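Local coordinates for Oxidored_FMN domain-containing protein ([Pseudomonas] geniculata N1, PDB 6L6J) that acts as a 6-hydroxypseudooxynicotine amine oxidase of the NADH:flavin oxidoreductase family, holding FMN, a [4Fe-4S] cluster and a bound ADP, at residues Val167-Ala172 with Glu206-Val211; Ala220-Phe225 with Pro253-Val258; Asp388-Val393 with Phe472-Val477; Thr406-Gly411 with Met453-Met458. All blocks are in the same frame, centred on the assembly; numbering follows the deposited sequence.

Contact 1 (Val167-Ala172 with Glu206-Val211); sequences VYVYCA and ETLSDV. With FMN (flavin mononucleotide), chain B.
Val169 and Val211 run antiparallel past one another and form the centre of this strand-helix contact. Both valines have CG1 anti to the backbone N, which leaves the two CG2 methyls, each anti to its own carbonyl carbon, to meet 3.9 Å apart across the gap. The same CG2 of Val169 also rests on the helix backbone, 4.0 Å from Leu208 CA, and lies 4.2 Å from Thr207 CG2. Val169 is thus cradled by Thr207, Leu208 and Val211, on the inner side of the helix. Two residues back along the strand, Val167 crosses Val211 obliquely, its CG1 coming 4.1 Å from Val211 CG1, so Val211 spans two outward-pointing strand residues. Thr207 presents its methyl here, while its OG1 is bonded to Leu203 O within the helix.

Strand 166-171 and helix 197-215 belong to the eight-stranded TIM barrel, and the two short segments run antiparallel at 174° with 9.2 Å between their axes. Helix 142-162 adds to the same apolar layer, with Ala156 touching both Val167 and Val211. Tyr168 and Tyr170 leave the strand on its other face, toward the barrel interior. Tyr170 has CG anti to the backbone N (chi1 -179°), which carries the ring to the flavin, where CE1 comes 3.4 Å from FMN O2. No hydrogen bond joins strand and helix: methyl groups hold the outside of the strand against its helix, while Tyr170, on the inner face of the same strand, lines the FMN pocket.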
# COMPACT_ATOMS: atom_id res chain seq x y z
N VAL A 167 6.88 8.31 -22.25
CA VAL A 167 8.24 8.29 -21.65
C VAL A 167 8.30 9.46 -20.66
O VAL A 167 8.00 10.57 -21.10
CB VAL A 167 9.31 8.38 -22.75
CG1 VAL A 167 10.72 8.50 -22.23
CG2 VAL A 167 9.20 7.19 -23.69
N TYR A 168 8.66 9.20 -19.39
CA TYR A 168 8.56 10.19 -18.27
C TYR A 168 9.88 10.94 -18.08
O TYR A 168 10.98 10.44 -18.47
CB TYR A 168 8.13 9.55 -16.94
CG TYR A 168 6.64 9.48 -16.70
CD1 TYR A 168 5.85 8.48 -17.25
CD2 TYR A 168 6.02 10.38 -15.86
CE1 TYR A 168 4.49 8.39 -16.99
CE2 TYR A 168 4.67 10.30 -15.58
CZ TYR A 168 3.89 9.31 -16.16
OH TYR A 168 2.54 9.27 -15.90
N VAL A 169 9.77 12.14 -17.51
CA VAL A 169 10.88 12.90 -16.86
C VAL A 169 10.49 13.02 -15.39
O VAL A 169 9.43 13.59 -15.10
CB VAL A 169 11.11 14.26 -17.53
CG1 VAL A 169 11.72 15.28 -16.59
CG2 VAL A 169 11.98 14.12 -18.77
N TYR A 170 11.25 12.42 -14.48
CA TYR A 170 10.78 12.16 -13.10
C TYR A 170 11.40 13.18 -12.15
O TYR A 170 12.64 13.21 -12.00
CB TYR A 170 11.14 10.75 -12.66
CG TYR A 170 10.69 10.39 -11.27
CD1 TYR A 170 9.36 10.43 -10.93
CD2 TYR A 170 11.59 9.95 -10.32
CE1 TYR A 170 8.92 10.07 -9.66
CE2 TYR A 170 11.16 9.57 -9.05
CZ TYR A 170 9.83 9.64 -8.72
OH TYR A 170 9.39 9.29 -7.49
N CYS A 171 10.55 13.98 -11.52
CA CYS A 171 10.95 15.02 -10.55
C CYS A 171 9.93 15.07 -9.41
O CYS A 171 9.17 16.02 -9.36
CB CYS A 171 11.08 16.36 -11.24
SG CYS A 171 11.67 17.65 -10.12
N ALA A 172 9.95 14.07 -8.52
CA ALA A 172 8.93 13.84 -7.48
C ALA A 172 9.48 12.98 -6.35
O ALA A 172 10.65 12.63 -6.41
CB ALA A 172 7.70 13.20 -8.10
N GLU A 206 16.29 21.52 -19.26
CA GLU A 206 17.29 20.98 -20.24
C GLU A 206 17.06 19.48 -20.50
O GLU A 206 17.25 19.04 -21.62
CB GLU A 206 18.71 21.20 -19.72
CG GLU A 206 19.18 22.64 -19.79
CD GLU A 206 20.62 22.81 -19.35
OE1 GLU A 206 21.09 21.97 -18.56
OE2 GLU A 206 21.26 23.76 -19.81
N THR A 207 16.70 18.71 -19.48
CA THR A 207 16.44 17.26 -19.62
C THR A 207 15.18 17.08 -20.48
O THR A 207 15.29 16.49 -21.59
CB THR A 207 16.38 16.60 -18.23
OG1 THR A 207 17.68 16.77 -17.66
CG2 THR A 207 16.05 15.13 -18.26
N LEU A 208 14.05 17.61 -20.00
CA LEU A 208 12.70 17.53 -20.63
C LEU A 208 12.79 17.81 -22.14
O LEU A 208 12.20 17.00 -22.93
CB LEU A 208 11.79 18.56 -19.96
CG LEU A 208 10.38 18.64 -20.52
CD1 LEU A 208 9.68 17.30 -20.41
CD2 LEU A 208 9.58 19.72 -19.79
N SER A 209 13.46 18.91 -22.51
CA SER A 209 13.75 19.32 -23.90
C SER A 209 14.55 18.23 -24.63
O SER A 209 14.23 17.98 -25.81
CB SER A 209 14.48 20.65 -23.92
OG SER A 209 15.16 20.86 -25.15
N ASP A 210 15.56 17.62 -23.99
CA ASP A 210 16.42 16.59 -24.65
C ASP A 210 15.57 15.36 -24.99
O ASP A 210 15.74 14.83 -26.09
CB ASP A 210 17.63 16.20 -23.80
CG ASP A 210 18.64 17.32 -23.77
OD1 ASP A 210 18.39 18.35 -24.44
OD2 ASP A 210 19.65 17.17 -23.04
N VAL A 211 14.69 14.97 -24.08
CA VAL A 211 13.84 13.76 -24.23
C VAL A 211 12.77 14.04 -25.30
O VAL A 211 12.50 13.16 -26.16
CB VAL A 211 13.22 13.37 -22.88
CG1 VAL A 211 12.38 12.11 -23.02
CG2 VAL A 211 14.26 13.18 -21.78
N1 FMN B . 5.28 6.62 -7.41
C2 FMN B . 6.34 6.80 -8.27
O2 FMN B . 6.44 7.90 -8.82
N3 FMN B . 7.24 5.86 -8.57
C4 FMN B . 7.17 4.63 -8.03
O4 FMN B . 8.00 3.77 -8.31
C4A FMN B . 6.07 4.35 -7.07
N5 FMN B . 5.94 3.13 -6.48
C5A FMN B . 4.88 2.90 -5.68
C6 FMN B . 4.70 1.63 -5.13
C7 FMN B . 3.61 1.39 -4.33
C7M FMN B . 3.47 0.05 -3.71
C8 FMN B . 2.62 2.44 -4.06
C8M FMN B . 1.44 2.22 -3.16
C9 FMN B . 2.78 3.70 -4.59
C9A FMN B . 3.87 3.98 -5.40
N10 FMN B . 4.02 5.24 -5.99
C10 FMN B . 5.10 5.44 -6.82
C1' FMN B . 3.05 6.36 -5.77
C2' FMN B . 1.84 6.20 -6.67
O2' FMN B . 2.28 6.38 -8.00
C3' FMN B . 0.76 7.20 -6.37
O3' FMN B . 1.25 8.51 -6.68
C4' FMN B . 0.25 7.18 -4.93
O4' FMN B . 0.07 5.81 -4.49
C5' FMN B . -1.03 7.98 -4.78
O5' FMN B . -2.02 7.39 -5.60
P FMN B . -3.07 6.32 -4.98
O1P FMN B . -3.87 7.07 -3.95
O2P FMN B . -3.84 5.91 -6.19
O3P FMN B . -2.21 5.21 -4.41

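Contact 2 (Ala220-Phe225 with Pro253-Val258); sequences AVAVRF and PDLWDV. With FMN (flavin mononucleotide), chain B.
Arg224 reaches the cofactor from a parallel strand pair of the TIM barrel, strands 220-229 and 255-261, joined through helix 241-249 as a beta-alpha-beta unit. Its NH2 donates to FMN O3' at 2.7 Å, with a weak, longer bond to FMN N1, so one nitrogen touches both the ribityl chain and the flavin ring. The side chain starts with CG anti to the backbone N and then bends at chi2 and chi3, which turns NH1 back toward the neighbouring strand.

There NH1 forms a salt bridge with Asp257 OD1 at 2.9 Å. The guanidinium and carboxylate planes stand 51° apart, and NH1 approaches from above the carboxylate plane. The other oxygen, OD2, is bonded to Tyr168 OH, from strand 166-171 on the far side of Arg224's strand, so the second-shell tyrosine steadies the aspartate that positions the arginine. This pairing would be expected to keep Arg224 charged beside the flavin.

Behind this lies the parallel ladder. Asp257 bonds Val223 O through its N at 2.6 Å, and through its own O receives Phe225 N at 2.7 Å, fixing the backbone on which the salt bridge is built. On the opposite face, Val223 CG2 packs on Pro253 CB at 3.7 Å, while Pro253 CG sits over one face of the Trp256 ring, toward its rim; Trp256 NE1 is bonded to Ala250 O.

At the start of the pair a side chain takes over one rung: Asp254 N still bonds Val221 O, but Val221 N points at the anti lone pair of Asp254 OD2, 2.9 Å away and nearly straight at 168°.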
# COMPACT_ATOMS: atom_id res chain seq x y z
N ALA A 220 4.63 10.37 -26.44
CA ALA A 220 4.31 11.48 -25.51
C ALA A 220 5.42 11.57 -24.45
O ALA A 220 5.95 10.52 -24.04
CB ALA A 220 2.96 11.25 -24.89
N VAL A 221 5.81 12.78 -24.05
CA VAL A 221 6.80 13.01 -22.97
C VAL A 221 6.07 13.54 -21.74
O VAL A 221 5.55 14.67 -21.82
CB VAL A 221 7.88 14.00 -23.42
CG1 VAL A 221 8.95 14.15 -22.37
CG2 VAL A 221 8.44 13.57 -24.77
N ALA A 222 5.97 12.73 -20.68
CA ALA A 222 5.25 13.08 -19.44
C ALA A 222 6.22 13.69 -18.42
O ALA A 222 7.39 13.36 -18.44
CB ALA A 222 4.56 11.85 -18.89
N VAL A 223 5.75 14.58 -17.56
CA VAL A 223 6.51 14.98 -16.35
C VAL A 223 5.71 14.51 -15.15
O VAL A 223 4.54 14.92 -15.03
CB VAL A 223 6.79 16.49 -16.28
CG1 VAL A 223 7.70 16.84 -15.12
CG2 VAL A 223 7.42 16.99 -17.57
N ARG A 224 6.31 13.66 -14.30
CA ARG A 224 5.79 13.46 -12.94
C ARG A 224 6.43 14.55 -12.08
O ARG A 224 7.68 14.67 -12.13
CB ARG A 224 6.02 12.04 -12.45
CG ARG A 224 5.36 11.77 -11.11
CD ARG A 224 3.94 11.24 -11.14
NE ARG A 224 3.84 10.06 -10.30
CZ ARG A 224 2.78 9.66 -9.61
NH1 ARG A 224 1.66 10.36 -9.61
NH2 ARG A 224 2.87 8.57 -8.87
N PHE A 225 5.63 15.37 -11.40
CA PHE A 225 6.15 16.52 -10.62
C PHE A 225 5.41 16.62 -9.28
O PHE A 225 4.17 16.70 -9.29
CB PHE A 225 6.09 17.82 -11.44
CG PHE A 225 6.56 19.04 -10.69
CD1 PHE A 225 7.85 19.10 -10.18
CD2 PHE A 225 5.73 20.13 -10.50
CE1 PHE A 225 8.30 20.21 -9.48
CE2 PHE A 225 6.18 21.24 -9.80
CZ PHE A 225 7.46 21.28 -9.29
N PRO A 253 5.68 19.84 -21.86
CA PRO A 253 5.36 18.41 -21.94
C PRO A 253 3.97 18.15 -22.54
O PRO A 253 3.17 19.07 -22.66
CB PRO A 253 5.40 17.96 -20.47
CG PRO A 253 4.95 19.19 -19.70
CD PRO A 253 5.44 20.38 -20.51
N ASP A 254 3.74 16.90 -22.90
CA ASP A 254 2.47 16.41 -23.50
C ASP A 254 1.51 16.05 -22.37
O ASP A 254 0.29 15.99 -22.61
CB ASP A 254 2.76 15.23 -24.43
CG ASP A 254 3.72 15.57 -25.57
OD1 ASP A 254 3.41 16.51 -26.32
OD2 ASP A 254 4.77 14.90 -25.70
N LEU A 255 2.04 15.78 -21.18
CA LEU A 255 1.26 15.37 -19.98
C LEU A 255 1.96 15.89 -18.73
O LEU A 255 3.21 15.73 -18.65
CB LEU A 255 1.15 13.83 -19.96
CG LEU A 255 0.46 13.17 -18.75
CD1 LEU A 255 -1.05 13.20 -18.88
CD2 LEU A 255 0.89 11.72 -18.62
N TRP A 256 1.21 16.51 -17.83
CA TRP A 256 1.61 16.79 -16.43
C TRP A 256 1.05 15.69 -15.53
O TRP A 256 -0.20 15.61 -15.42
CB TRP A 256 1.13 18.17 -15.99
CG TRP A 256 1.93 19.28 -16.59
CD1 TRP A 256 1.62 20.01 -17.69
CD2 TRP A 256 3.17 19.79 -16.09
NE1 TRP A 256 2.60 20.94 -17.92
CE2 TRP A 256 3.57 20.82 -16.97
CE3 TRP A 256 3.99 19.49 -15.00
CZ2 TRP A 256 4.74 21.54 -16.79
CZ3 TRP A 256 5.15 20.21 -14.82
CH2 TRP A 256 5.52 21.22 -15.70
N ASP A 257 1.91 14.89 -14.91
CA ASP A 257 1.54 13.93 -13.83
C ASP A 257 1.91 14.55 -12.47
O ASP A 257 3.14 14.68 -12.20
CB ASP A 257 2.20 12.56 -14.04
CG ASP A 257 1.68 11.50 -13.07
OD1 ASP A 257 1.13 11.89 -12.00
OD2 ASP A 257 1.81 10.32 -13.39
N VAL A 258 0.92 14.94 -11.66
CA VAL A 258 1.17 15.84 -10.49
C VAL A 258 0.63 15.24 -9.19
O VAL A 258 -0.54 14.76 -9.14
CB VAL A 258 0.66 17.29 -10.71
CG1 VAL A 258 1.50 18.02 -11.76
CG2 VAL A 258 -0.82 17.36 -11.02
N1 FMN B . 5.28 6.62 -7.41
C2 FMN B . 6.34 6.80 -8.27
O2 FMN B . 6.44 7.90 -8.82
N3 FMN B . 7.24 5.86 -8.57
C4 FMN B . 7.17 4.63 -8.03
O4 FMN B . 8.00 3.77 -8.31
C4A FMN B . 6.07 4.35 -7.07
N5 FMN B . 5.94 3.13 -6.48
C5A FMN B . 4.88 2.90 -5.68
C6 FMN B . 4.70 1.63 -5.13
C7 FMN B . 3.61 1.39 -4.33
C7M FMN B . 3.47 0.05 -3.71
C8 FMN B . 2.62 2.44 -4.06
C8M FMN B . 1.44 2.22 -3.16
C9 FMN B . 2.78 3.70 -4.59
C9A FMN B . 3.87 3.98 -5.40
N10 FMN B . 4.02 5.24 -5.99
C10 FMN B . 5.10 5.44 -6.82
C1' FMN B . 3.05 6.36 -5.77
C2' FMN B . 1.84 6.20 -6.67
O2' FMN B . 2.28 6.38 -8.00
C3' FMN B . 0.76 7.20 -6.37
O3' FMN B . 1.25 8.51 -6.68
C4' FMN B . 0.25 7.18 -4.93
O4' FMN B . 0.07 5.81 -4.49
C5' FMN B . -1.03 7.98 -4.78
O5' FMN B . -2.02 7.39 -5.60
P FMN B . -3.07 6.32 -4.98
O1P FMN B . -3.87 7.07 -3.95
O2P FMN B . -3.84 5.91 -6.19
O3P FMN B . -2.21 5.21 -4.41

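Contact 3 (Asp388-Val393 with Phe472-Val477); sequences DASILV and FEADHV
Leu392 sits where strand 390-394 pairs with strand 476-479, and its side chain meets the other segment atom by atom. CB lies 3.9 Å from Ala474 CB, a methyl tucked against the root of the leucine. CG stands anti to the backbone N (chi1 -178°), and this carries the branch past Ala474 toward Phe472. At the tip, CD2 settles over one face of the Phe472 ring, 4.0 Å from Phe472 CG, with the two side chains crossing obliquely. Directly after Phe472, Glu473 takes a positive phi, and the chain swings round into the strand. The Leu392 side chain also comes within about 4 Å of that of Leu464, a residue of the ADP site.

The backbone fixes the leucine in place. Leu392 N donates to His476 O at 3.1 Å, in the carbonyl plane. Further back, Ser390 O accepts Asp475 N at 2.9 Å from above its carbonyl plane, along with a weak bond from His476 N, while Ser390 N gives a nearly straight bond of 3.2 Å to the anti lone pair of Asp475 OD2. That carboxylate continues the pairing beyond the backbone bonds. Ile391 and His476 project together from the other face, Ile391 CG1 toward His476 CB; His476 ND1 and NE2 are bonded to Ser640 OG and Glu642 OE1, the latter on the next strand of the sheet.

Parallel strands 390-394 and 476-479, adjacent in a five-stranded sheet of order 3-2-1-4-5, are characteristic of a Rossmann-like nucleotide-binding domain, here holding ADP.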
# COMPACT_ATOMS: atom_id res chain seq x y z
N ASP A 388 -21.16 -30.18 -7.19
CA ASP A 388 -22.15 -30.63 -6.17
C ASP A 388 -21.48 -30.77 -4.80
O ASP A 388 -22.20 -30.99 -3.82
CB ASP A 388 -22.82 -31.95 -6.56
CG ASP A 388 -23.80 -31.82 -7.72
OD1 ASP A 388 -24.55 -30.80 -7.76
OD2 ASP A 388 -23.81 -32.74 -8.59
N ALA A 389 -20.15 -30.68 -4.74
CA ALA A 389 -19.37 -30.77 -3.48
C ALA A 389 -19.73 -29.60 -2.56
O ALA A 389 -19.86 -28.47 -3.07
CB ALA A 389 -17.89 -30.80 -3.76
N SER A 390 -19.88 -29.87 -1.26
CA SER A 390 -20.27 -28.88 -0.23
C SER A 390 -19.09 -28.62 0.72
O SER A 390 -18.40 -29.60 1.10
CB SER A 390 -21.55 -29.29 0.49
OG SER A 390 -21.26 -30.00 1.68
N ILE A 391 -18.90 -27.35 1.10
CA ILE A 391 -17.85 -26.87 2.05
C ILE A 391 -18.51 -26.08 3.21
O ILE A 391 -19.27 -25.13 2.94
CB ILE A 391 -16.78 -26.03 1.31
CG1 ILE A 391 -16.08 -26.83 0.21
CG2 ILE A 391 -15.79 -25.44 2.30
CD1 ILE A 391 -16.64 -26.62 -1.17
N LEU A 392 -18.20 -26.44 4.45
CA LEU A 392 -18.57 -25.66 5.66
C LEU A 392 -17.37 -24.81 6.09
O LEU A 392 -16.30 -25.39 6.39
CB LEU A 392 -19.01 -26.60 6.79
CG LEU A 392 -19.48 -25.93 8.09
CD1 LEU A 392 -20.52 -24.85 7.82
CD2 LEU A 392 -20.05 -26.96 9.06
N VAL A 393 -17.54 -23.49 6.10
CA VAL A 393 -16.52 -22.52 6.59
C VAL A 393 -16.95 -22.06 7.98
O VAL A 393 -18.05 -21.50 8.13
CB VAL A 393 -16.34 -21.35 5.61
CG1 VAL A 393 -15.42 -20.28 6.17
CG2 VAL A 393 -15.83 -21.83 4.26
N PHE A 472 -23.47 -31.97 10.00
CA PHE A 472 -23.66 -31.23 8.72
C PHE A 472 -23.18 -32.09 7.53
O PHE A 472 -23.65 -31.89 6.39
CB PHE A 472 -22.94 -29.88 8.80
CG PHE A 472 -23.29 -28.89 7.72
CD1 PHE A 472 -22.65 -28.91 6.49
CD2 PHE A 472 -24.26 -27.91 7.94
CE1 PHE A 472 -22.97 -28.00 5.49
CE2 PHE A 472 -24.58 -27.00 6.95
CZ PHE A 472 -23.93 -27.04 5.73
N GLU A 473 -22.23 -32.99 7.79
CA GLU A 473 -21.63 -33.91 6.78
C GLU A 473 -21.23 -33.14 5.51
O GLU A 473 -21.55 -33.61 4.40
CB GLU A 473 -22.60 -35.07 6.49
CG GLU A 473 -22.39 -36.28 7.39
CD GLU A 473 -23.66 -37.02 7.79
OE1 GLU A 473 -24.62 -37.05 6.99
OE2 GLU A 473 -23.70 -37.55 8.93
N ALA A 474 -20.53 -32.02 5.64
CA ALA A 474 -19.85 -31.34 4.51
C ALA A 474 -18.77 -32.28 3.94
O ALA A 474 -18.29 -33.16 4.69
CB ALA A 474 -19.24 -30.03 4.94
N ASP A 475 -18.41 -32.09 2.66
CA ASP A 475 -17.33 -32.85 1.98
C ASP A 475 -15.97 -32.35 2.46
O ASP A 475 -15.00 -33.12 2.40
CB ASP A 475 -17.45 -32.73 0.46
CG ASP A 475 -18.59 -33.55 -0.11
OD1 ASP A 475 -18.54 -34.77 0.05
OD2 ASP A 475 -19.52 -32.95 -0.69
N HIS A 476 -15.92 -31.11 2.93
CA HIS A 476 -14.67 -30.42 3.34
C HIS A 476 -15.00 -29.33 4.37
O HIS A 476 -15.90 -28.54 4.08
CB HIS A 476 -13.97 -29.84 2.10
CG HIS A 476 -12.65 -29.22 2.39
ND1 HIS A 476 -11.59 -29.93 2.91
CD2 HIS A 476 -12.21 -27.94 2.29
CE1 HIS A 476 -10.56 -29.12 3.09
NE2 HIS A 476 -10.92 -27.90 2.71
N VAL A 477 -14.28 -29.29 5.49
CA VAL A 477 -14.45 -28.24 6.54
C VAL A 477 -13.21 -27.34 6.51
O VAL A 477 -12.09 -27.89 6.63
CB VAL A 477 -14.62 -28.83 7.96
CG1 VAL A 477 -14.76 -27.72 9.00
CG2 VAL A 477 -15.79 -29.80 8.03

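Contact 4 (Thr406-Gly411 with Met453-Met458); sequences TLAKRG and MPNVSM
Ala408, Asn455 and Met453 account for most of the surface that helix 398-410 and the turn before strand 456-459 hide from each other. Ala408 faces the turn, and its CB is received between two side chains: Met453 SD approaches to 3.6 Å, and Val456 CG2 meets the same methyl. Met453 has CG anti to its carbonyl carbon, and the chain stays extended until it bends at chi3; its CE then lies alongside the Lys409 chain, 4.2 Å from Lys409 CG. Lys409 NZ is bonded to Glu379 O.

The polar half belongs to Asn455. Its CG takes the crowded position between the backbone N and the carbonyl carbon (chi1 50°), which swings the amide toward the helix end. ND2 donates to Ala408 O at 2.8 Å, on a lone pair in the carbonyl plane, with the oxygen almost exactly in the amide plane. Met453 to Val456 form a type I beta turn, closed by Val456 N on Met453 O at 3.2 Å, and this turn holds Asn455 at its third position.

The helix stops in a Schellman motif at Gly411, whose positive phi lets the chain turn back toward the sheet. One amide nitrogen of Asn455 thus grips a last-turn carbonyl, Ala408 O, and also Tyr412 O beyond the helix; the donor would suit the partial negative charge expected at the helix end.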
# COMPACT_ATOMS: atom_id res chain seq x y z
N THR A 406 -14.32 -17.31 -2.54
CA THR A 406 -13.49 -17.96 -3.60
C THR A 406 -14.14 -19.27 -4.05
O THR A 406 -14.34 -19.45 -5.26
CB THR A 406 -12.04 -18.17 -3.14
OG1 THR A 406 -11.49 -16.91 -2.77
CG2 THR A 406 -11.18 -18.79 -4.22
N LEU A 407 -14.51 -20.13 -3.10
CA LEU A 407 -15.22 -21.41 -3.39
C LEU A 407 -16.56 -21.12 -4.09
O LEU A 407 -16.82 -21.73 -5.14
CB LEU A 407 -15.41 -22.17 -2.07
CG LEU A 407 -14.11 -22.58 -1.36
CD1 LEU A 407 -14.39 -23.03 0.06
CD2 LEU A 407 -13.40 -23.68 -2.14
N ALA A 408 -17.36 -20.19 -3.55
CA ALA A 408 -18.66 -19.77 -4.13
C ALA A 408 -18.47 -19.46 -5.62
O ALA A 408 -19.28 -19.98 -6.42
CB ALA A 408 -19.24 -18.58 -3.40
N LYS A 409 -17.44 -18.68 -5.97
CA LYS A 409 -17.18 -18.16 -7.34
C LYS A 409 -16.85 -19.32 -8.28
O LYS A 409 -17.28 -19.27 -9.43
CB LYS A 409 -16.00 -17.19 -7.38
CG LYS A 409 -16.25 -15.83 -6.74
CD LYS A 409 -15.79 -14.66 -7.59
CE LYS A 409 -14.31 -14.71 -7.90
NZ LYS A 409 -13.85 -13.39 -8.41
N ARG A 410 -16.10 -20.31 -7.80
CA ARG A 410 -15.71 -21.52 -8.58
C ARG A 410 -16.95 -22.36 -8.86
O ARG A 410 -16.93 -23.10 -9.87
CB ARG A 410 -14.69 -22.37 -7.82
CG ARG A 410 -13.35 -21.68 -7.58
CD ARG A 410 -12.36 -22.60 -6.92
NE ARG A 410 -12.06 -23.72 -7.80
CZ ARG A 410 -11.42 -24.83 -7.44
NH1 ARG A 410 -10.99 -24.99 -6.20
NH2 ARG A 410 -11.23 -25.77 -8.36
N GLY A 411 -17.97 -22.26 -7.99
CA GLY A 411 -19.32 -22.81 -8.19
C GLY A 411 -19.70 -23.85 -7.14
O GLY A 411 -20.80 -24.43 -7.28
N MET A 453 -25.57 -14.87 -4.04
CA MET A 453 -25.16 -16.13 -4.72
C MET A 453 -25.99 -17.27 -4.15
O MET A 453 -25.97 -17.51 -2.95
CB MET A 453 -23.68 -16.44 -4.49
CG MET A 453 -22.76 -15.31 -4.89
SD MET A 453 -21.01 -15.71 -4.70
CE MET A 453 -20.32 -14.84 -6.11
N PRO A 454 -26.72 -18.03 -5.00
CA PRO A 454 -27.68 -19.02 -4.52
C PRO A 454 -26.97 -20.25 -3.93
O PRO A 454 -27.58 -20.94 -3.14
CB PRO A 454 -28.49 -19.38 -5.77
CG PRO A 454 -27.51 -19.15 -6.92
CD PRO A 454 -26.64 -17.99 -6.47
N ASN A 455 -25.71 -20.47 -4.30
CA ASN A 455 -24.88 -21.61 -3.81
C ASN A 455 -24.26 -21.31 -2.44
O ASN A 455 -23.63 -22.22 -1.92
CB ASN A 455 -23.81 -22.01 -4.82
CG ASN A 455 -22.96 -20.87 -5.35
OD1 ASN A 455 -23.45 -19.77 -5.52
ND2 ASN A 455 -21.70 -21.16 -5.65
N VAL A 456 -24.46 -20.12 -1.87
CA VAL A 456 -23.95 -19.72 -0.52
C VAL A 456 -25.11 -19.63 0.49
O VAL A 456 -26.13 -19.00 0.16
CB VAL A 456 -23.16 -18.39 -0.56
CG1 VAL A 456 -22.80 -17.90 0.84
CG2 VAL A 456 -21.91 -18.50 -1.42
N SER A 457 -24.91 -20.21 1.68
CA SER A 457 -25.78 -20.07 2.88
C SER A 457 -24.96 -19.40 3.98
O SER A 457 -23.84 -19.86 4.27
CB SER A 457 -26.32 -21.41 3.32
OG SER A 457 -26.93 -22.06 2.21
N MET A 458 -25.51 -18.33 4.57
CA MET A 458 -24.82 -17.49 5.57
C MET A 458 -25.58 -17.58 6.90
O MET A 458 -26.74 -17.17 6.91
CB MET A 458 -24.73 -16.05 5.07
CG MET A 458 -24.13 -15.96 3.67
SD MET A 458 -23.66 -14.29 3.16
CE MET A 458 -22.26 -13.97 4.24

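How the contacts relate
Contacts 1 and 2 are buried in the TIM barrel and share its sheet, for strands 166-171 and 220-229 are neighbours: outside, Leu208 packs on Val223; inside, Tyr168 OH bonds Asp257 OD2. Both reach FMN. Contacts 3 and 4 lie in the Rossmann-like domain, with centres about 45 to 58 Å from those of the first two. Contact 4 is nested in the loop closed by contact 3, and Ile391 CG2 packs on Leu407 CD1 at 3.6 Å. Contact 3 is partly buried, whereas contact 4 is a surface contact. The strand pairs of contacts 2 and 3 are joined by backbone bonds, contact 1 by methyl packing alone, and contact 4 by packing with one side-chain bond.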